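Local coordinates for odorant-binding protein 2a (Homo sapiens, PDB 4RUN), which binds and transports small hydrophobic volatile molecules, with higher affinity for aldehydes and large fatty acids, at residues A[9-14]-A[45-50]; A[30-35]-A[55-60]; A[40-45]-A[63-68]. The protein carries 2 engineered substitutions. One frame throughout, in Å; residues are numbered along the deposited sequence.

Overall arrangement
The three contacts sit on the strand run 12-21, 33-41, 47-55 and 58-66, antiparallel neighbours in the wall of the lipocalin barrel. Contact 1 and contact 3 meet at the closed end, their centres about 7 Å apart. They share Gly45, and backbone pairing between the strands joins them (Ala49 O to Ile64 N, 2.8 Å). Contact 2 lies at the other, open end, its centre about 21 Å from that of contact 1 and about 24 Å from that of contact 3, although it uses the same two strands as contact 3. Beside it, a citrate, probably from the crystallisation liquor, lies about 3 Å from the side chain of Arg55, nearest atoms compared.

Contact 1: A[9-14]-A[45-50]; sequences DITGTW and GNLEAT
Just ahead of the GxW signature of the lipocalins, here Gly12-Thr13-Trp14, Ile10 and Thr11 meet Leu47 at the closed end of the beta-barrel. Strand 33-41 runs between the two segments' strands and pairs with both, so the meeting is made by side chains alone, without a hydrogen bond from one segment to the other. Leu47 projects toward the N-terminal segment and divides its two methyls between two neighbours. CD1 packs against CG2 of Ile10 at 3.6 Å, the closest approach, and lies 4.2 Å from CB of the same isoleucine; CD2 reaches CG2 of Thr11 at 4.1 Å. The two partners cross the leucine at about a right angle, each meeting it chiefly through a CG2 methyl. In Ile10 that methyl is the short branch, set opposite the backbone N, while the longer CG1 arm leaves beside that N. Thr11 presents its methyl rather than its hydroxyl, which keeps the contact wholly apolar. Phe75 of strand 74-77 touches both Ile10 and Leu47, extending the apolar cluster at the closed end. The backbone just before the signature is tied to the indole: Ile10 O accepts the ring N-H of Trp14. Arg116 makes a cation-pi contact with the same indole and binds the carbonyls of Thr11 and Thr13, the tryptophan-arginine arrangement familiar from the base of lipocalin barrels. Gly12, with its positive phi, begins the strand that carries the ring inward. The indole bond is nearly straight, 168° at the hydrogen, with NE1 2.7 Å from Ile10 O; the oxygen lies close to the ring plane, whereas NE1 sits above the carbonyl plane, 40° out of it.

Contact 2: A[30-35]-A[55-60]; sequences RPRKVS and REDRCI
Arg32 reaches across to the backbone of Glu56 at the open end of the lipocalin barrel, where the long connection after the first strand approaches a tight beta-hairpin. That hairpin joins strands 47-55 and 58-66 through a type II' turn from Arg55 to Arg58, closed by backbone bonds in both directions (Arg55 N to Arg58 O, 2.9 Å; Arg58 N to Arg55 O, 3.1 Å). The side chains are turned very unequally. Arg32 points toward the turn, whereas Arg55, Glu56 and Asp57 all leave their backbone on the far side, so the arginine meets main chain before it meets any carboxylate. Its aliphatic part runs out extended and then bends about CG-CD (chi3 45°), bringing the guanidinium round to the carbonyl of Glu56 in the turn. CD rests 3.8 Å from Glu56 CA, and NH1 donates to Glu56 O at 2.6 Å. This bond is moderately bent, 143° at the hydrogen. The acceptor sits at the edge of the guanidinium near its plane, while the donor is tilted 34° from the carbonyl plane. Asp57 swings its carboxylate partly back toward the same group, but OD1 stays well out of the guanidinium plane and receives no N-H; any attraction there is between charges at a distance and probably mild. Arg55 sends its guanidinium elsewhere, NE to the carbonyl O of Arg29 and NH2 to a citrate that probably came from the crystallisation liquor. Directly after the turn, Cys59 forms the disulfide to Cys151 that ties this hairpin to the C-terminal segment. Beside these polar links the backbones make a looser approach, Arg30 O standing 4.3 Å from Arg55 CA.

Contact 3: A[40-45]-A[63-68]; sequences TALGGG and KILMRK
Lys68 lies alongside the glycine-rich loop Gly43-Gly44-Gly45, which follows strand 33-41 and turns the chain toward strand 47-55 at the closed end of the lipocalin barrel. Its CB faces the loop, 4.3 Å from Gly45 C and 4.0 Å from Gly44 O. From there CG continues opposite the backbone N (chi1 -172°), and CD returns to within 4.0 Å of Gly44 O, so the methylene chain skirts one carbonyl oxygen along its length. The last bend, chi4 -46°, takes the ammonium away: NZ ends 5.7 Å from Gly44 O. All three glycines of the loop have positive phi. Nearer the strands a second point of contact is apolar. Leu42 points toward strand 58-66, and its CD1 meets CD1 of Leu65 at 3.8 Å, the two side chains crossing at a slant. Strand 47-55 lies between and pairs with both outer strands; its Leu47 bonds through the backbone to Met66. Across the two segments there is neither a hydrogen bond nor a salt bridge. The contact therefore rests on methyls and methylenes at the surface, a shallow van der Waals junction that leaves the lysine charge directed away from the loop.

Contact 1: A[9-14]-A[45-50]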
loop_
_atom_site.group_PDB
_atom_site.type_symbol
_atom_site.label_atom_id
_atom_site.label_comp_id
_atom_site.label_asym_id
_atom_site.label_seq_id
_atom_site.Cartn_x
_atom_site.Cartn_y
_atom_site.Cartn_z
ATOM N N ASP A 9 1.541 -15.215 3.734
ATOM C CA ASP A 9 2.776 -15.250 2.949
ATOM C C ASP A 9 2.872 -13.950 2.143
ATOM O O ASP A 9 1.905 -13.502 1.517
ATOM C CB ASP A 9 2.851 -16.481 2.034
ATOM C CG ASP A 9 4.279 -16.954 1.802
ATOM O OD1 ASP A 9 5.206 -16.116 1.826
ATOM O OD2 ASP A 9 4.466 -18.173 1.585
ATOM N N ILE A 10 4.056 -13.355 2.193
ATOM C CA ILE A 10 4.220 -11.919 2.010
ATOM C C ILE A 10 5.373 -11.480 1.082
ATOM O O ILE A 10 5.304 -10.408 0.481
ATOM C CB ILE A 10 4.442 -11.331 3.419
ATOM C CG1 ILE A 10 3.356 -11.852 4.385
ATOM C CG2 ILE A 10 4.497 -9.815 3.388
ATOM C CD1 ILE A 10 3.521 -11.418 5.823
ATOM N N THR A 11 6.433 -12.280 0.981
ATOM C CA THR A 11 7.612 -11.920 0.179
ATOM C C THR A 11 7.373 -12.123 -1.315
ATOM O O THR A 11 6.454 -12.820 -1.700
ATOM C CB THR A 11 8.853 -12.739 0.595
ATOM O OG1 THR A 11 8.623 -14.128 0.341
ATOM C CG2 THR A 11 9.169 -12.545 2.075
ATOM N N GLY A 12 8.219 -11.523 -2.148
ATOM C CA GLY A 12 8.081 -11.588 -3.607
ATOM C C GLY A 12 7.494 -10.310 -4.198
ATOM O O GLY A 12 7.541 -9.245 -3.582
ATOM N N THR A 13 6.942 -10.421 -5.401
ATOM C CA THR A 13 6.385 -9.269 -6.104
ATOM C C THR A 13 4.896 -9.087 -5.773
ATOM O O THR A 13 4.145 -10.058 -5.718
ATOM C CB THR A 13 6.582 -9.398 -7.631
ATOM O OG1 THR A 13 7.976 -9.392 -7.931
ATOM C CG2 THR A 13 5.913 -8.244 -8.383
ATOM N N TRP A 14 4.506 -7.835 -5.519
ATOM C CA TRP A 14 3.110 -7.440 -5.377
ATOM C C TRP A 14 2.820 -6.259 -6.288
ATOM O O TRP A 14 3.701 -5.486 -6.630
ATOM C CB TRP A 14 2.791 -7.008 -3.958
ATOM C CG TRP A 14 2.841 -8.068 -2.942
ATOM C CD1 TRP A 14 3.933 -8.488 -2.254
ATOM C CD2 TRP A 14 1.740 -8.816 -2.441
ATOM N NE1 TRP A 14 3.587 -9.459 -1.358
ATOM C CE2 TRP A 14 2.243 -9.684 -1.452
ATOM C CE3 TRP A 14 0.377 -8.847 -2.734
ATOM C CZ2 TRP A 14 1.431 -10.577 -0.754
ATOM C CZ3 TRP A 14 -0.428 -9.736 -2.040
ATOM C CH2 TRP A 14 0.104 -10.586 -1.061
ATOM N N GLY A 45 11.856 -12.567 10.930
ATOM C CA GLY A 45 10.518 -12.150 10.509
ATOM C C GLY A 45 10.461 -10.780 9.849
ATOM O O GLY A 45 9.477 -10.462 9.182
ATOM N N ASN A 46 11.507 -9.968 10.028
ATOM C CA ASN A 46 11.541 -8.605 9.498
ATOM C C ASN A 46 11.606 -8.601 7.989
ATOM O O ASN A 46 12.260 -9.453 7.375
ATOM C CB ASN A 46 12.740 -7.819 10.039
ATOM C CG ASN A 46 12.678 -7.620 11.536
ATOM O OD1 ASN A 46 12.129 -8.450 12.256
ATOM N ND2 ASN A 46 13.241 -6.518 12.012
ATOM N N LEU A 47 10.942 -7.614 7.401
ATOM C CA LEU A 47 10.809 -7.535 5.959
ATOM C C LEU A 47 11.279 -6.199 5.426
ATOM O O LEU A 47 11.583 -5.270 6.173
ATOM C CB LEU A 47 9.355 -7.752 5.559
ATOM C CG LEU A 47 8.712 -9.060 6.008
ATOM C CD1 LEU A 47 7.264 -9.099 5.551
ATOM C CD2 LEU A 47 9.488 -10.266 5.486
ATOM N N GLU A 48 11.338 -6.128 4.107
ATOM C CA GLU A 48 11.715 -4.927 3.426
ATOM C C GLU A 48 10.953 -4.881 2.132
ATOM O O GLU A 48 10.939 -5.860 1.385
ATOM C CB GLU A 48 13.194 -4.969 3.141
ATOM C CG GLU A 48 13.738 -3.751 2.438
ATOM C CD GLU A 48 15.186 -3.955 2.112
ATOM O OE1 GLU A 48 15.475 -4.796 1.243
ATOM O OE2 GLU A 48 16.028 -3.311 2.761
ATOM N N ALA A 49 10.306 -3.746 1.888
ATOM C CA ALA A 49 9.565 -3.526 0.663
ATOM C C ALA A 49 10.284 -2.454 -0.137
ATOM O O ALA A 49 10.663 -1.428 0.411
ATOM C CB ALA A 49 8.144 -3.090 0.982
ATOM N N THR A 50 10.449 -2.692 -1.435
ATOM C CA THR A 50 11.104 -1.735 -2.335
ATOM C C THR A 50 10.187 -1.441 -3.512
ATOM O O THR A 50 9.615 -2.358 -4.086
ATOM C CB THR A 50 12.474 -2.241 -2.850
ATOM O OG1 THR A 50 12.358 -3.571 -3.372
ATOM C CG2 THR A 50 13.485 -2.236 -1.735
#

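Contact 2: A[30-35]-A[55-60]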
loop_
_atom_site.group_PDB
_atom_site.type_symbol
_atom_site.label_atom_id
_atom_site.label_comp_id
_atom_site.label_asym_id
_atom_site.label_seq_id
_atom_site.Cartn_x
_atom_site.Cartn_y
_atom_site.Cartn_z
ATOM N N ARG A 30 -0.618 12.592 -4.407
ATOM C CA ARG A 30 -0.989 11.260 -4.881
ATOM C C ARG A 30 -0.075 10.680 -5.962
ATOM O O ARG A 30 0.206 11.353 -6.944
ATOM C CB ARG A 30 -2.370 11.291 -5.491
ATOM C CG ARG A 30 -3.445 11.762 -4.546
ATOM C CD ARG A 30 -4.793 11.694 -5.198
ATOM N NE ARG A 30 -5.832 12.064 -4.252
ATOM C CZ ARG A 30 -7.122 11.814 -4.434
ATOM N NH1 ARG A 30 -7.542 11.199 -5.542
ATOM N NH2 ARG A 30 -7.983 12.176 -3.502
ATOM N N PRO A 31 0.353 9.419 -5.804
ATOM C CA PRO A 31 1.045 8.693 -6.846
ATOM C C PRO A 31 0.273 8.649 -8.172
ATOM O O PRO A 31 -0.885 8.261 -8.181
ATOM C CB PRO A 31 1.151 7.287 -6.264
ATOM C CG PRO A 31 1.132 7.476 -4.789
ATOM C CD PRO A 31 0.241 8.634 -4.566
ATOM N N ARG A 32 0.904 9.082 -9.263
ATOM C CA ARG A 32 0.325 8.986 -10.593
ATOM C C ARG A 32 0.591 7.607 -11.121
ATOM O O ARG A 32 -0.254 7.019 -11.778
ATOM C CB ARG A 32 0.975 9.956 -11.577
ATOM C CG ARG A 32 0.659 11.422 -11.354
ATOM C CD ARG A 32 1.519 12.292 -12.266
ATOM N NE ARG A 32 1.567 11.791 -13.653
ATOM C CZ ARG A 32 2.674 11.496 -14.354
ATOM N NH1 ARG A 32 3.890 11.638 -13.838
ATOM N NH2 ARG A 32 2.570 11.047 -15.602
ATOM N N LYS A 33 1.805 7.130 -10.880
ATOM C CA LYS A 33 2.267 5.856 -11.391
ATOM C C LYS A 33 2.893 5.125 -10.238
ATOM O O LYS A 33 3.152 5.718 -9.219
ATOM C CB LYS A 33 3.291 6.062 -12.504
ATOM C CG LYS A 33 2.776 6.950 -13.632
ATOM C CD LYS A 33 3.824 7.214 -14.704
ATOM C CE LYS A 33 3.162 7.536 -16.034
ATOM N NZ LYS A 33 4.160 7.797 -17.104
ATOM N N VAL A 34 3.125 3.833 -10.402
ATOM C CA VAL A 34 3.696 3.014 -9.344
ATOM C C VAL A 34 4.284 1.728 -9.925
ATOM O O VAL A 34 3.706 1.128 -10.824
ATOM C CB VAL A 34 2.633 2.684 -8.272
ATOM C CG1 VAL A 34 1.573 1.746 -8.838
ATOM C CG2 VAL A 34 3.286 2.081 -7.036
ATOM N N SER A 35 5.442 1.322 -9.417
ATOM C CA SER A 35 6.107 0.103 -9.861
ATOM C C SER A 35 5.567 -1.092 -9.093
ATOM O O SER A 35 4.770 -0.919 -8.175
ATOM C CB SER A 35 7.609 0.235 -9.625
ATOM O OG SER A 35 7.915 0.233 -8.236
ATOM N N ARG A 55 5.196 11.125 -8.420
ATOM C CA ARG A 55 4.385 12.117 -7.774
ATOM C C ARG A 55 4.622 13.383 -8.594
ATOM O O ARG A 55 5.663 14.032 -8.461
ATOM C CB ARG A 55 4.841 12.247 -6.325
ATOM C CG ARG A 55 3.934 13.055 -5.425
ATOM C CD ARG A 55 4.535 13.181 -4.026
ATOM N NE ARG A 55 4.128 12.112 -3.123
ATOM C CZ ARG A 55 4.851 11.644 -2.104
ATOM N NH1 ARG A 55 6.066 12.109 -1.849
ATOM N NH2 ARG A 55 4.358 10.666 -1.337
ATOM N N GLU A 56 3.662 13.698 -9.461
ATOM C CA GLU A 56 3.811 14.733 -10.496
ATOM C C GLU A 56 4.909 14.294 -11.461
ATOM O O GLU A 56 4.874 13.167 -11.927
ATOM C CB GLU A 56 4.049 16.109 -9.872
ATOM C CG GLU A 56 2.907 16.531 -8.963
ATOM C CD GLU A 56 3.298 17.579 -7.940
ATOM O OE1 GLU A 56 4.295 17.314 -7.243
ATOM O OE2 GLU A 56 2.625 18.644 -7.824
ATOM N N ASP A 57 5.891 15.141 -11.744
ATOM C CA ASP A 57 7.004 14.750 -12.614
ATOM C C ASP A 57 8.160 14.087 -11.853
ATOM O O ASP A 57 9.192 13.789 -12.444
ATOM C CB ASP A 57 7.516 15.968 -13.414
ATOM C CG ASP A 57 6.773 16.166 -14.737
ATOM O OD1 ASP A 57 5.807 15.419 -15.011
ATOM O OD2 ASP A 57 7.161 17.065 -15.517
ATOM N N ARG A 58 7.987 13.838 -10.560
ATOM C CA ARG A 58 9.084 13.397 -9.703
ATOM C C ARG A 58 9.016 11.893 -9.478
ATOM O O ARG A 58 8.004 11.391 -8.998
ATOM C CB ARG A 58 9.008 14.107 -8.341
ATOM C CG ARG A 58 8.684 15.610 -8.376
ATOM C CD ARG A 58 9.895 16.468 -8.687
ATOM N NE ARG A 58 10.974 16.258 -7.741
ATOM C CZ ARG A 58 12.186 16.786 -7.872
ATOM N NH1 ARG A 58 12.469 17.563 -8.904
ATOM N NH2 ARG A 58 13.122 16.537 -6.972
ATOM N N CYS A 59 10.088 11.179 -9.819
ATOM C CA CYS A 59 10.212 9.756 -9.495
ATOM C C CYS A 59 10.700 9.584 -8.066
ATOM O O CYS A 59 11.772 10.073 -7.717
ATOM C CB CYS A 59 11.208 9.069 -10.411
ATOM S SG CYS A 59 11.545 7.372 -9.909
ATOM N N ILE A 60 9.941 8.872 -7.245
ATOM C CA ILE A 60 10.314 8.706 -5.849
ATOM C C ILE A 60 10.574 7.239 -5.513
ATOM O O ILE A 60 9.789 6.355 -5.850
ATOM C CB ILE A 60 9.268 9.341 -4.921
ATOM C CG1 ILE A 60 9.317 10.862 -5.067
ATOM C CG2 ILE A 60 9.535 8.981 -3.466
ATOM C CD1 ILE A 60 8.021 11.551 -4.754
#

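Contact 3: A[40-45]-A[63-68]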
loop_
_atom_site.group_PDB
_atom_site.type_symbol
_atom_site.label_atom_id
_atom_site.label_comp_id
_atom_site.label_asym_id
_atom_site.label_seq_id
_atom_site.Cartn_x
_atom_site.Cartn_y
_atom_site.Cartn_z
ATOM N N THR A 40 11.191 -8.520 0.469
ATOM C CA THR A 40 12.219 -9.504 0.805
ATOM C C THR A 40 12.326 -9.648 2.320
ATOM O O THR A 40 12.200 -8.661 3.041
ATOM C CB THR A 40 13.592 -9.091 0.242
ATOM O OG1 THR A 40 13.890 -7.746 0.628
ATOM C CG2 THR A 40 13.599 -9.171 -1.266
ATOM N N ALA A 41 12.567 -10.873 2.793
ATOM C CA ALA A 41 12.766 -11.151 4.223
ATOM C C ALA A 41 14.214 -10.880 4.624
ATOM O O ALA A 41 15.128 -11.053 3.817
ATOM C CB ALA A 41 12.398 -12.594 4.541
ATOM N N LEU A 42 14.413 -10.452 5.871
ATOM C CA LEU A 42 15.745 -10.110 6.377
ATOM C C LEU A 42 16.103 -10.919 7.629
ATOM O O LEU A 42 16.995 -10.544 8.386
ATOM C CB LEU A 42 15.806 -8.611 6.694
ATOM C CG LEU A 42 15.416 -7.668 5.550
ATOM C CD1 LEU A 42 15.321 -6.232 6.051
ATOM C CD2 LEU A 42 16.401 -7.787 4.394
ATOM N N GLY A 43 15.408 -12.032 7.843
ATOM C CA GLY A 43 15.597 -12.823 9.048
ATOM C C GLY A 43 14.921 -12.202 10.256
ATOM O O GLY A 43 14.756 -10.980 10.338
ATOM N N GLY A 44 14.540 -13.059 11.201
ATOM C CA GLY A 44 13.801 -12.641 12.389
ATOM C C GLY A 44 12.385 -12.178 12.092
ATOM O O GLY A 44 11.783 -11.466 12.903
ATOM N N GLY A 45 11.856 -12.567 10.930
ATOM C CA GLY A 45 10.518 -12.150 10.509
ATOM C C GLY A 45 10.461 -10.780 9.849
ATOM O O GLY A 45 9.477 -10.462 9.182
ATOM N N LYS A 63 12.186 2.310 0.172
ATOM C CA LYS A 63 12.793 1.073 0.633
ATOM C C LYS A 63 12.503 1.035 2.114
ATOM O O LYS A 63 13.130 1.750 2.891
ATOM C CB LYS A 63 14.297 1.065 0.364
ATOM C CG LYS A 63 15.039 -0.185 0.825
ATOM C CD LYS A 63 16.448 -0.198 0.251
ATOM C CE LYS A 63 17.241 -1.400 0.727
ATOM N NZ LYS A 63 18.617 -1.444 0.153
ATOM N N ILE A 64 11.530 0.220 2.495
ATOM C CA ILE A 64 10.948 0.318 3.816
ATOM C C ILE A 64 11.206 -0.925 4.628
ATOM O O ILE A 64 10.773 -2.007 4.268
ATOM C CB ILE A 64 9.434 0.529 3.734
ATOM C CG1 ILE A 64 9.143 1.800 2.947
ATOM C CG2 ILE A 64 8.832 0.600 5.138
ATOM C CD1 ILE A 64 7.669 2.069 2.745
ATOM N N LEU A 65 11.903 -0.739 5.740
ATOM C CA LEU A 65 12.056 -1.770 6.733
ATOM C C LEU A 65 10.734 -1.933 7.477
ATOM O O LEU A 65 10.231 -0.975 8.074
ATOM C CB LEU A 65 13.179 -1.378 7.686
ATOM C CG LEU A 65 13.488 -2.309 8.855
ATOM C CD1 LEU A 65 13.673 -3.744 8.389
ATOM C CD2 LEU A 65 14.711 -1.810 9.608
ATOM N N MET A 66 10.178 -3.146 7.419
ATOM C CA MET A 66 8.922 -3.501 8.072
ATOM C C MET A 66 9.218 -4.509 9.171
ATOM O O MET A 66 9.547 -5.662 8.897
ATOM C CB MET A 66 7.959 -4.134 7.081
ATOM C CG MET A 66 7.532 -3.221 5.948
ATOM S SD MET A 66 6.619 -4.018 4.615
ATOM C CE MET A 66 5.454 -4.983 5.553
ATOM N N ARG A 67 9.102 -4.086 10.420
ATOM C CA ARG A 67 9.475 -4.954 11.527
ATOM C C ARG A 67 8.310 -5.835 11.978
ATOM O O ARG A 67 7.151 -5.434 11.937
ATOM C CB ARG A 67 10.026 -4.135 12.696
ATOM C CG ARG A 67 11.204 -3.246 12.319
ATOM C CD ARG A 67 12.321 -3.320 13.350
ATOM N NE ARG A 67 13.315 -2.257 13.179
ATOM C CZ ARG A 67 14.611 -2.356 13.480
ATOM N NH1 ARG A 67 15.124 -3.487 13.958
ATOM N NH2 ARG A 67 15.413 -1.316 13.285
ATOM N N LYS A 68 8.653 -7.042 12.408
ATOM C CA LYS A 68 7.704 -8.004 12.949
ATOM C C LYS A 68 6.966 -7.388 14.147
ATOM O O LYS A 68 7.468 -6.463 14.784
ATOM C CB LYS A 68 8.499 -9.237 13.404
ATOM C CG LYS A 68 7.708 -10.467 13.832
ATOM C CD LYS A 68 8.410 -11.198 14.980
ATOM C CE LYS A 68 8.111 -12.688 14.991
ATOM N NZ LYS A 68 6.665 -12.993 14.799
#